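Local coordinates for ethanolamine utilization protein EutJ (Carboxydothermus hydrogenoformans Z-2901, PDB 3H1Q) that binds ATP, probably belongs to the actin-like ATPase superfamily and is linked to ethanolamine utilization, at residues L16-K30 with V43-L56. Sequence-based numbering, arbitrary orientation.
Sequences LIVREIVNPLPPPYK and VVTDQEGIPVAGAL
Asn23 grips the edge of strand 51-58 twice. Its backbone N donates to Val52 O at 2.8 Å (N-H...O angle 162°). Its side chain has CG anti to the backbone N (chi1 -176°), which carries ND2 to Pro51 O at 2.9 Å. ND2 lies nearly in line with the Pro51 C=O, and Pro51 O sits 23° out of the Asn23 amide plane. Further along, Gly54 N is satisfied by a water, which donates to Ile21 O. Ile17 lays CG1 on the Gly54 backbone, and the CD1 methyl of Leu16 rests on the Val52 carbonyl.

At the other end, Lys30 and Thr45 form an antiparallel hydrogen-bonded pair. Lys30 N donates to Thr45 O at 2.7 Å, and Thr45 N returns a bond to Lys30 O at 2.8 Å. Thr45 OG1 donates to Asp46 O, which also accepts from Gly49 N. Lys30 CE passes the Gln47 amide, NE2 being 3.4 Å away, while NZ bonds Leu270 O. Between the two ends, the Tyr29 ring takes Val52 CG1 over one face and Pro27 CA over the opposite one.

A classic beta bulge sets Val52 and Ala53 opposite Val44, whose O accepts from both N-H groups. Strand 51-58 is outermost in its five-stranded sheet. The chain after helix 3-18 thus meets Pro51 O, Val52 O and Gly54 N by amide, backbone N-H and water before joining the sheet at Lys30.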
loop_
_atom_site.group_PDB
_atom_site.type_symbol
_atom_site.label_atom_id
_atom_site.label_comp_id
_atom_site.label_asym_id
_atom_site.label_seq_id
_atom_site.Cartn_x
_atom_site.Cartn_y
_atom_site.Cartn_z
ATOM N N LEU A 16 5.423 -7.121 -13.374
ATOM C CA LEU A 16 4.636 -6.420 -14.373
ATOM C C LEU A 16 4.980 -4.942 -14.234
ATOM O O LEU A 16 5.312 -4.283 -15.242
ATOM C CB LEU A 16 3.128 -6.681 -14.228
ATOM C CG LEU A 16 2.691 -8.153 -14.398
ATOM C CD1 LEU A 16 1.190 -8.313 -14.346
ATOM C CD2 LEU A 16 3.201 -8.842 -15.694
ATOM N N ILE A 17 4.978 -4.453 -12.986
ATOM C CA ILE A 17 5.338 -3.081 -12.713
ATOM C C ILE A 17 6.771 -2.778 -13.087
ATOM O O ILE A 17 7.013 -2.053 -14.025
ATOM C CB ILE A 17 5.090 -2.705 -11.277
ATOM C CG1 ILE A 17 3.578 -2.565 -11.042
ATOM C CG2 ILE A 17 5.787 -1.413 -10.985
ATOM C CD1 ILE A 17 3.106 -3.002 -9.698
ATOM N N VAL A 18 7.722 -3.366 -12.384
ATOM C CA VAL A 18 9.131 -3.080 -12.606
ATOM C C VAL A 18 9.696 -3.395 -14.019
ATOM O O VAL A 18 10.424 -2.595 -14.584
ATOM C CB VAL A 18 9.997 -3.751 -11.529
ATOM C CG1 VAL A 18 11.445 -3.401 -11.743
ATOM C CG2 VAL A 18 9.558 -3.328 -10.149
ATOM N N ARG A 19 9.398 -4.553 -14.590
ATOM C CA ARG A 19 9.976 -4.859 -15.907
ATOM C C ARG A 19 9.063 -4.362 -17.019
ATOM O O ARG A 19 9.292 -4.653 -18.193
ATOM C CB ARG A 19 10.228 -6.343 -16.083
ATOM C CG ARG A 19 10.784 -7.018 -14.925
ATOM C CD ARG A 19 12.205 -6.707 -14.741
ATOM N NE ARG A 19 12.560 -7.074 -13.371
ATOM C CZ ARG A 19 13.769 -6.954 -12.816
ATOM N NH1 ARG A 19 14.816 -6.470 -13.497
ATOM N NH2 ARG A 19 13.931 -7.333 -11.555
ATOM N N GLU A 20 8.020 -3.620 -16.628
ATOM C CA GLU A 20 7.027 -3.068 -17.564
ATOM C C GLU A 20 6.630 -4.060 -18.650
ATOM O O GLU A 20 6.974 -3.864 -19.806
ATOM C CB GLU A 20 7.555 -1.778 -18.193
ATOM C CG GLU A 20 7.899 -0.689 -17.182
ATOM C CD GLU A 20 8.435 0.590 -17.828
ATOM O OE1 GLU A 20 8.731 0.562 -19.046
ATOM O OE2 GLU A 20 8.555 1.626 -17.121
ATOM N N ILE A 21 5.962 -5.146 -18.272
ATOM C CA ILE A 21 5.368 -6.036 -19.249
ATOM C C ILE A 21 4.000 -6.355 -18.728
ATOM O O ILE A 21 3.687 -6.007 -17.589
ATOM C CB ILE A 21 6.167 -7.366 -19.468
ATOM C CG1 ILE A 21 5.895 -8.362 -18.312
ATOM C CG2 ILE A 21 7.653 -7.092 -19.842
ATOM C CD1 ILE A 21 7.066 -9.225 -17.824
ATOM N N VAL A 22 3.200 -7.022 -19.554
ATOM C CA VAL A 22 1.848 -7.451 -19.197
ATOM C C VAL A 22 1.634 -8.976 -19.224
ATOM O O VAL A 22 2.433 -9.720 -19.798
ATOM C CB VAL A 22 0.817 -6.836 -20.134
ATOM C CG1 VAL A 22 0.841 -5.339 -20.000
ATOM C CG2 VAL A 22 1.097 -7.243 -21.538
ATOM N N ASN A 23 0.532 -9.406 -18.617
ATOM C CA ASN A 23 0.147 -10.788 -18.525
ATOM C C ASN A 23 -1.019 -10.949 -19.463
ATOM O O ASN A 23 -2.122 -10.607 -19.109
ATOM C CB ASN A 23 -0.275 -11.105 -17.077
ATOM C CG ASN A 23 -0.630 -12.584 -16.830
ATOM O OD1 ASN A 23 -0.660 -13.410 -17.736
ATOM N ND2 ASN A 23 -0.909 -12.900 -15.576
ATOM N N PRO A 24 -0.779 -11.520 -20.643
ATOM C CA PRO A 24 -1.755 -11.528 -21.718
ATOM C C PRO A 24 -3.004 -12.359 -21.429
ATOM O O PRO A 24 -3.336 -13.269 -22.154
ATOM C CB PRO A 24 -0.961 -12.083 -22.905
ATOM C CG PRO A 24 0.043 -12.928 -22.303
ATOM C CD PRO A 24 0.387 -12.361 -20.962
ATOM N N LEU A 25 -3.718 -12.011 -20.380
ATOM C CA LEU A 25 -5.017 -12.627 -20.124
ATOM C C LEU A 25 -6.142 -11.904 -20.900
ATOM O O LEU A 25 -6.093 -10.681 -21.113
ATOM C CB LEU A 25 -5.290 -12.695 -18.618
ATOM C CG LEU A 25 -4.190 -13.507 -17.921
ATOM C CD1 LEU A 25 -4.079 -13.289 -16.414
ATOM C CD2 LEU A 25 -4.420 -14.956 -18.217
ATOM N N PRO A 26 -7.148 -12.679 -21.365
ATOM C CA PRO A 26 -8.232 -12.073 -22.140
ATOM C C PRO A 26 -9.042 -11.190 -21.216
ATOM O O PRO A 26 -9.181 -11.539 -20.031
ATOM C CB PRO A 26 -9.069 -13.279 -22.558
ATOM C CG PRO A 26 -8.724 -14.388 -21.531
ATOM C CD PRO A 26 -7.298 -14.150 -21.221
ATOM N N PRO A 27 -9.576 -10.062 -21.731
ATOM C CA PRO A 27 -10.503 -9.159 -21.015
ATOM C C PRO A 27 -11.785 -9.900 -20.585
ATOM O O PRO A 27 -11.957 -11.064 -20.965
ATOM C CB PRO A 27 -10.840 -8.095 -22.062
ATOM C CG PRO A 27 -9.720 -8.152 -23.051
ATOM C CD PRO A 27 -9.281 -9.592 -23.090
ATOM N N PRO A 28 -12.684 -9.259 -19.792
ATOM C CA PRO A 28 -12.672 -7.911 -19.215
ATOM C C PRO A 28 -11.719 -7.797 -18.034
ATOM O O PRO A 28 -11.409 -8.782 -17.359
ATOM C CB PRO A 28 -14.094 -7.735 -18.733
ATOM C CG PRO A 28 -14.467 -9.090 -18.318
ATOM C CD PRO A 28 -13.852 -10.020 -19.314
ATOM N N TYR A 29 -11.258 -6.583 -17.808
ATOM C CA TYR A 29 -10.229 -6.322 -16.859
ATOM C C TYR A 29 -10.797 -5.507 -15.744
ATOM O O TYR A 29 -11.801 -4.814 -15.911
ATOM C CB TYR A 29 -9.162 -5.504 -17.536
ATOM C CG TYR A 29 -8.394 -6.257 -18.574
ATOM C CD1 TYR A 29 -8.104 -7.598 -18.395
ATOM C CD2 TYR A 29 -7.908 -5.618 -19.719
ATOM C CE1 TYR A 29 -7.378 -8.288 -19.326
ATOM C CE2 TYR A 29 -7.173 -6.310 -20.668
ATOM C CZ TYR A 29 -6.922 -7.649 -20.454
ATOM O OH TYR A 29 -6.212 -8.385 -21.354
ATOM N N LYS A 30 -10.140 -5.582 -14.602
ATOM C CA LYS A 30 -10.497 -4.776 -13.479
ATOM C C LYS A 30 -9.327 -3.833 -13.189
ATOM O O LYS A 30 -8.161 -4.241 -13.196
ATOM C CB LYS A 30 -10.775 -5.665 -12.285
ATOM C CG LYS A 30 -12.006 -6.545 -12.364
ATOM C CD LYS A 30 -12.474 -6.755 -10.931
ATOM C CE LYS A 30 -12.849 -8.173 -10.639
ATOM N NZ LYS A 30 -12.614 -8.529 -9.191
ATOM N N VAL A 43 -3.263 -0.604 -11.150
ATOM C CA VAL A 43 -3.223 -2.051 -11.233
ATOM C C VAL A 43 -4.394 -2.603 -12.077
ATOM O O VAL A 43 -5.538 -2.162 -11.919
ATOM C CB VAL A 43 -3.231 -2.647 -9.801
ATOM C CG1 VAL A 43 -3.450 -4.159 -9.779
ATOM C CG2 VAL A 43 -1.919 -2.294 -9.060
ATOM N N VAL A 44 -4.097 -3.552 -12.976
ATOM C CA VAL A 44 -5.107 -4.218 -13.781
ATOM C C VAL A 44 -5.085 -5.719 -13.503
ATOM O O VAL A 44 -4.024 -6.312 -13.374
ATOM C CB VAL A 44 -4.877 -4.008 -15.323
ATOM C CG1 VAL A 44 -5.992 -4.681 -16.131
ATOM C CG2 VAL A 44 -4.796 -2.553 -15.695
ATOM N N THR A 45 -6.257 -6.341 -13.450
ATOM C CA THR A 45 -6.339 -7.787 -13.273
ATOM C C THR A 45 -7.442 -8.353 -14.147
ATOM O O THR A 45 -8.347 -7.629 -14.532
ATOM C CB THR A 45 -6.729 -8.176 -11.821
ATOM O OG1 THR A 45 -8.145 -8.003 -11.661
ATOM C CG2 THR A 45 -5.995 -7.367 -10.766
ATOM N N ASP A 46 -7.397 -9.655 -14.411
ATOM C CA ASP A 46 -8.559 -10.362 -14.952
ATOM C C ASP A 46 -9.689 -10.464 -13.912
ATOM O O ASP A 46 -9.547 -9.956 -12.778
ATOM C CB ASP A 46 -8.160 -11.747 -15.386
ATOM C CG ASP A 46 -7.792 -12.640 -14.220
ATOM O OD1 ASP A 46 -7.633 -12.143 -13.074
ATOM O OD2 ASP A 46 -7.644 -13.867 -14.456
ATOM N N GLN A 47 -10.801 -11.119 -14.267
ATOM C CA GLN A 47 -11.979 -11.138 -13.368
ATOM C C GLN A 47 -11.753 -11.956 -12.107
ATOM O O GLN A 47 -12.498 -11.819 -11.152
ATOM C CB GLN A 47 -13.266 -11.612 -14.066
ATOM C CG GLN A 47 -13.927 -10.600 -15.031
ATOM C CD GLN A 47 -14.354 -9.233 -14.399
ATOM O OE1 GLN A 47 -14.281 -8.203 -15.067
ATOM N NE2 GLN A 47 -14.817 -9.240 -13.140
ATOM N N GLU A 48 -10.719 -12.793 -12.107
ATOM C CA GLU A 48 -10.350 -13.597 -10.950
ATOM C C GLU A 48 -9.166 -12.964 -10.212
ATOM O O GLU A 48 -8.512 -13.595 -9.386
ATOM C CB GLU A 48 -10.006 -15.039 -11.367
ATOM C CG GLU A 48 -10.789 -15.622 -12.578
ATOM C CD GLU A 48 -12.273 -15.218 -12.595
ATOM O OE1 GLU A 48 -12.915 -15.257 -11.516
ATOM O OE2 GLU A 48 -12.798 -14.851 -13.682
ATOM N N GLY A 49 -8.869 -11.717 -10.513
ATOM C CA GLY A 49 -7.882 -11.007 -9.729
ATOM C C GLY A 49 -6.452 -11.384 -10.016
ATOM O O GLY A 49 -5.541 -10.984 -9.289
ATOM N N ILE A 50 -6.224 -12.152 -11.066
ATOM C CA ILE A 50 -4.849 -12.358 -11.444
ATOM C C ILE A 50 -4.339 -11.095 -12.146
ATOM O O ILE A 50 -5.004 -10.603 -13.054
ATOM C CB ILE A 50 -4.662 -13.554 -12.336
ATOM C CG1 ILE A 50 -5.163 -14.803 -11.641
ATOM C CG2 ILE A 50 -3.186 -13.726 -12.621
ATOM C CD1 ILE A 50 -4.821 -16.060 -12.413
ATOM N N PRO A 51 -3.178 -10.568 -11.702
ATOM C CA PRO A 51 -2.514 -9.397 -12.257
ATOM C C PRO A 51 -2.262 -9.497 -13.743
ATOM O O PRO A 51 -1.774 -10.503 -14.217
ATOM C CB PRO A 51 -1.184 -9.357 -11.507
ATOM C CG PRO A 51 -1.478 -9.984 -10.231
ATOM C CD PRO A 51 -2.468 -11.066 -10.518
ATOM N N VAL A 52 -2.640 -8.430 -14.451
ATOM C CA VAL A 52 -2.485 -8.270 -15.907
ATOM C C VAL A 52 -1.476 -7.155 -16.234
ATOM O O VAL A 52 -0.682 -7.291 -17.163
ATOM C CB VAL A 52 -3.821 -7.950 -16.559
ATOM C CG1 VAL A 52 -3.614 -7.528 -17.975
ATOM C CG2 VAL A 52 -4.702 -9.157 -16.509
ATOM N N ALA A 53 -1.486 -6.078 -15.447
ATOM C CA ALA A 53 -0.628 -4.915 -15.688
ATOM C C ALA A 53 -0.541 -4.033 -14.469
ATOM O O ALA A 53 -1.445 -4.061 -13.624
ATOM C CB ALA A 53 -1.192 -4.089 -16.856
ATOM N N GLY A 54 0.512 -3.216 -14.404
ATOM C CA GLY A 54 0.607 -2.203 -13.369
ATOM C C GLY A 54 1.715 -1.190 -13.542
ATOM O O GLY A 54 2.724 -1.458 -14.185
ATOM N N ALA A 55 1.528 -0.010 -12.952
ATOM C CA ALA A 55 2.552 1.032 -12.968
ATOM C C ALA A 55 2.530 1.748 -11.643
ATOM O O ALA A 55 1.504 1.712 -10.926
ATOM C CB ALA A 55 2.300 2.014 -14.096
ATOM N N LEU A 56 3.646 2.407 -11.331
ATOM C CA LEU A 56 3.800 3.111 -10.071
ATOM C C LEU A 56 4.609 4.407 -10.211
ATOM O O LEU A 56 5.719 4.410 -10.767
ATOM C CB LEU A 56 4.490 2.189 -9.060
ATOM C CG LEU A 56 4.858 2.725 -7.676
ATOM C CD1 LEU A 56 5.011 1.540 -6.814
ATOM C CD2 LEU A 56 6.145 3.503 -7.670
HETATM O O HOH W 1 2.309 -3.743 -16.493
#